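Side-chain contact in putative hemoglobin-like oxygen-binding protein (Pseudoalteromonas haloplanktis, PDB 4UUR), which probably binds and carries oxygen at a heme iron, as a cold-adapted group II truncated hemoglobin of an Antarctic marine bacterium: residues N39-Y42 / D43-T47. Numbering follows the deposited sequence.
Sequences NRFY and DIMAT
F41, Y42 and M45 meet in a local contact one helical turn long, near the C-terminal end of helix 31-45, on its buried flank. The methyl group of M45 reaches both rings obliquely: CE lies 3.4 Å from CE2 of F41 and 3.8 Å from CE1 of Y42. A chain extended through its first two torsions and bent at the last (chi3 -63°) swings CE back to them. M45 SD sits at the edge of the Y42 ring, 5.2 Å from its centroid, a Met-aromatic contact. The two rings also touch, CD2 of F41 standing 3.8 Å above the plane of Y42, over its centre. Four i to i+4 backbone bonds run through the helix here, from N39 to A46; that from M45 N to F41 O, 3.0 Å long with 159° at the hydrogen, is the straightest. On another flank I44 CD1 packs against CG and CD of R40, both at 3.8 Å, while the guanidinium group continues to a salt bridge with E120. N39 and D43, one turn apart, share R66 of helix 63-76: N39 OD1 accepts from NH1, and D43 OD1 forms a salt bridge with NH2. F41 also meets the rings of F69 and W109, and the side chain of Y42 lies about 5 Å from the bound heme. The arrangement is that of an amphipathic globin helix, its Met-aromatic cluster turned into the core beside the heme pocket.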
ATOM      1  N   ASN A  39      -8.374   1.457   1.385  1.00 27.66           N
ATOM      2  CA  ASN A  39      -9.552   0.895   0.823  1.00 27.70           C
ATOM      3  C   ASN A  39      -9.669   1.055  -0.648  1.00 26.04           C
ATOM      4  O   ASN A  39     -10.118   0.140  -1.282  1.00 26.99           O
ATOM      5  CB  ASN A  39     -10.819   1.370   1.529  1.00 29.01           C
ATOM      6  CG  ASN A  39     -11.032   0.636   2.831  1.00 30.83           C
ATOM      7  OD1 ASN A  39     -11.067  -0.586   2.881  1.00 32.35           O
ATOM      8  ND2 ASN A  39     -11.076   1.365   3.889  1.00 35.63           N
ATOM      9  N   ARG A  40      -9.319   2.210  -1.174  1.00 25.26           N
ATOM     10  CA  ARG A  40      -9.325   2.465  -2.618  1.00 25.70           C
ATOM     11  C   ARG A  40      -8.347   1.527  -3.338  1.00 25.81           C
ATOM     12  O   ARG A  40      -8.655   1.006  -4.409  1.00 25.75           O
ATOM     13  CB  ARG A  40      -8.872   3.882  -2.870  1.00 28.36           C
ATOM     14  CG  ARG A  40      -8.673   4.265  -4.346  1.00 31.79           C
ATOM     15  CD  ARG A  40      -9.968   4.590  -5.038  1.00 29.56           C
ATOM     16  NE  ARG A  40     -10.449   5.882  -4.578  1.00 29.08           N
ATOM     17  CZ  ARG A  40     -11.571   6.463  -4.985  1.00 29.88           C
ATOM     18  NH1 ARG A  40     -12.396   5.894  -5.858  1.00 32.54           N
ATOM     19  NH2 ARG A  40     -11.864   7.647  -4.526  1.00 30.47           N
ATOM     20  N   PHE A  41      -7.173   1.329  -2.744  1.00 24.66           N
ATOM     21  CA  PHE A  41      -6.141   0.430  -3.270  1.00 25.98           C
ATOM     22  C   PHE A  41      -6.706  -0.967  -3.536  1.00 25.84           C
ATOM     23  O   PHE A  41      -6.582  -1.483  -4.635  1.00 27.40           O
ATOM     24  CB  PHE A  41      -4.952   0.345  -2.275  1.00 25.44           C
ATOM     25  CG  PHE A  41      -3.852  -0.580  -2.714  1.00 27.75           C
ATOM     26  CD1 PHE A  41      -3.095  -0.308  -3.841  1.00 29.36           C
ATOM     27  CD2 PHE A  41      -3.605  -1.740  -2.039  1.00 32.03           C
ATOM     28  CE1 PHE A  41      -2.110  -1.174  -4.258  1.00 29.16           C
ATOM     29  CE2 PHE A  41      -2.601  -2.589  -2.432  1.00 30.98           C
ATOM     30  CZ  PHE A  41      -1.840  -2.297  -3.531  1.00 30.02           C
ATOM     31  N   TYR A  42      -7.337  -1.561  -2.527  1.00 24.32           N
ATOM     32  CA  TYR A  42      -7.892  -2.904  -2.652  1.00 24.41           C
ATOM     33  C   TYR A  42      -9.149  -2.896  -3.507  1.00 25.51           C
ATOM     34  O   TYR A  42      -9.445  -3.864  -4.205  1.00 26.19           O
ATOM     35  CB  TYR A  42      -8.158  -3.467  -1.233  1.00 24.77           C
ATOM     36  CG  TYR A  42      -6.841  -3.831  -0.527  1.00 24.04           C
ATOM     37  CD1 TYR A  42      -6.012  -4.820  -1.051  1.00 22.84           C
ATOM     38  CD2 TYR A  42      -6.420  -3.169   0.596  1.00 25.17           C
ATOM     39  CE1 TYR A  42      -4.777  -5.122  -0.479  1.00 25.71           C
ATOM     40  CE2 TYR A  42      -5.213  -3.488   1.219  1.00 26.94           C
ATOM     41  CZ  TYR A  42      -4.378  -4.473   0.669  1.00 28.40           C
ATOM     42  OH  TYR A  42      -3.157  -4.805   1.236  1.00 30.64           O
ATOM     43  N   ASP A  43      -9.898  -1.806  -3.468  1.00 24.14           N
ATOM     44  CA  ASP A  43     -11.087  -1.706  -4.288  1.00 26.27           C
ATOM     45  C   ASP A  43     -10.761  -1.831  -5.761  1.00 27.67           C
ATOM     46  O   ASP A  43     -11.462  -2.513  -6.513  1.00 31.53           O
ATOM     47  CB  ASP A  43     -11.778  -0.392  -3.995  1.00 29.01           C
ATOM     48  CG  ASP A  43     -12.715  -0.486  -2.770  1.00 29.35           C
ATOM     49  OD1 ASP A  43     -12.888  -1.598  -2.205  1.00 26.30           O
ATOM     50  OD2 ASP A  43     -13.293   0.550  -2.418  1.00 30.08           O
ATOM     51  N   ILE A  44      -9.658  -1.199  -6.148  1.00 27.51           N
ATOM     52  CA  ILE A  44      -9.178  -1.194  -7.514  1.00 28.32           C
ATOM     53  C   ILE A  44      -8.510  -2.525  -7.843  1.00 29.92           C
ATOM     54  O   ILE A  44      -8.747  -3.086  -8.926  1.00 30.91           O
ATOM     55  CB  ILE A  44      -8.186  -0.049  -7.725  1.00 28.03           C
ATOM     56  CG1 ILE A  44      -8.950   1.279  -7.755  1.00 26.46           C
ATOM     57  CG2 ILE A  44      -7.339  -0.257  -8.975  1.00 27.06           C
ATOM     58  CD1 ILE A  44      -8.061   2.488  -7.624  1.00 26.14           C
ATOM     59  N   MET A  45      -7.686  -3.027  -6.911  1.00 28.87           N
ATOM     60  CA  MET A  45      -7.003  -4.282  -7.112  1.00 29.72           C
ATOM     61  C   MET A  45      -7.983  -5.399  -7.418  1.00 32.62           C
ATOM     62  O   MET A  45      -7.680  -6.280  -8.242  1.00 32.46           O
ATOM     63  CB  MET A  45      -6.218  -4.692  -5.861  1.00 32.31           C
ATOM     64  CG  MET A  45      -5.491  -6.043  -5.981  1.00 31.31           C
ATOM     65  SD  MET A  45      -4.795  -6.642  -4.439  1.00 33.09           S
ATOM     66  CE  MET A  45      -3.572  -5.381  -4.035  1.00 32.95           C
ATOM     67  N   ALA A  46      -9.117  -5.381  -6.706  1.00 31.62           N
ATOM     68  CA  ALA A  46     -10.103  -6.458  -6.742  1.00 32.80           C
ATOM     69  C   ALA A  46     -10.963  -6.509  -8.027  1.00 32.01           C
ATOM     70  O   ALA A  46     -11.724  -7.457  -8.244  1.00 32.81           O
ATOM     71  CB  ALA A  46     -11.008  -6.395  -5.507  1.00 29.08           C
ATOM     72  N   THR A  47     -10.842  -5.519  -8.882  1.00 32.93           N
ATOM     73  CA  THR A  47     -11.662  -5.492 -10.058  1.00 35.14           C
ATOM     74  C   THR A  47     -10.948  -5.183 -11.328  1.00 34.60           C
ATOM     75  O   THR A  47     -11.530  -5.244 -12.365  1.00 34.22           O
ATOM     76  CB  THR A  47     -12.768  -4.461  -9.877  1.00 37.69           C
ATOM     77  OG1 THR A  47     -12.198  -3.173  -9.528  1.00 39.93           O
ATOM     78  CG2 THR A  47     -13.747  -4.972  -8.796  1.00 39.38           C
TER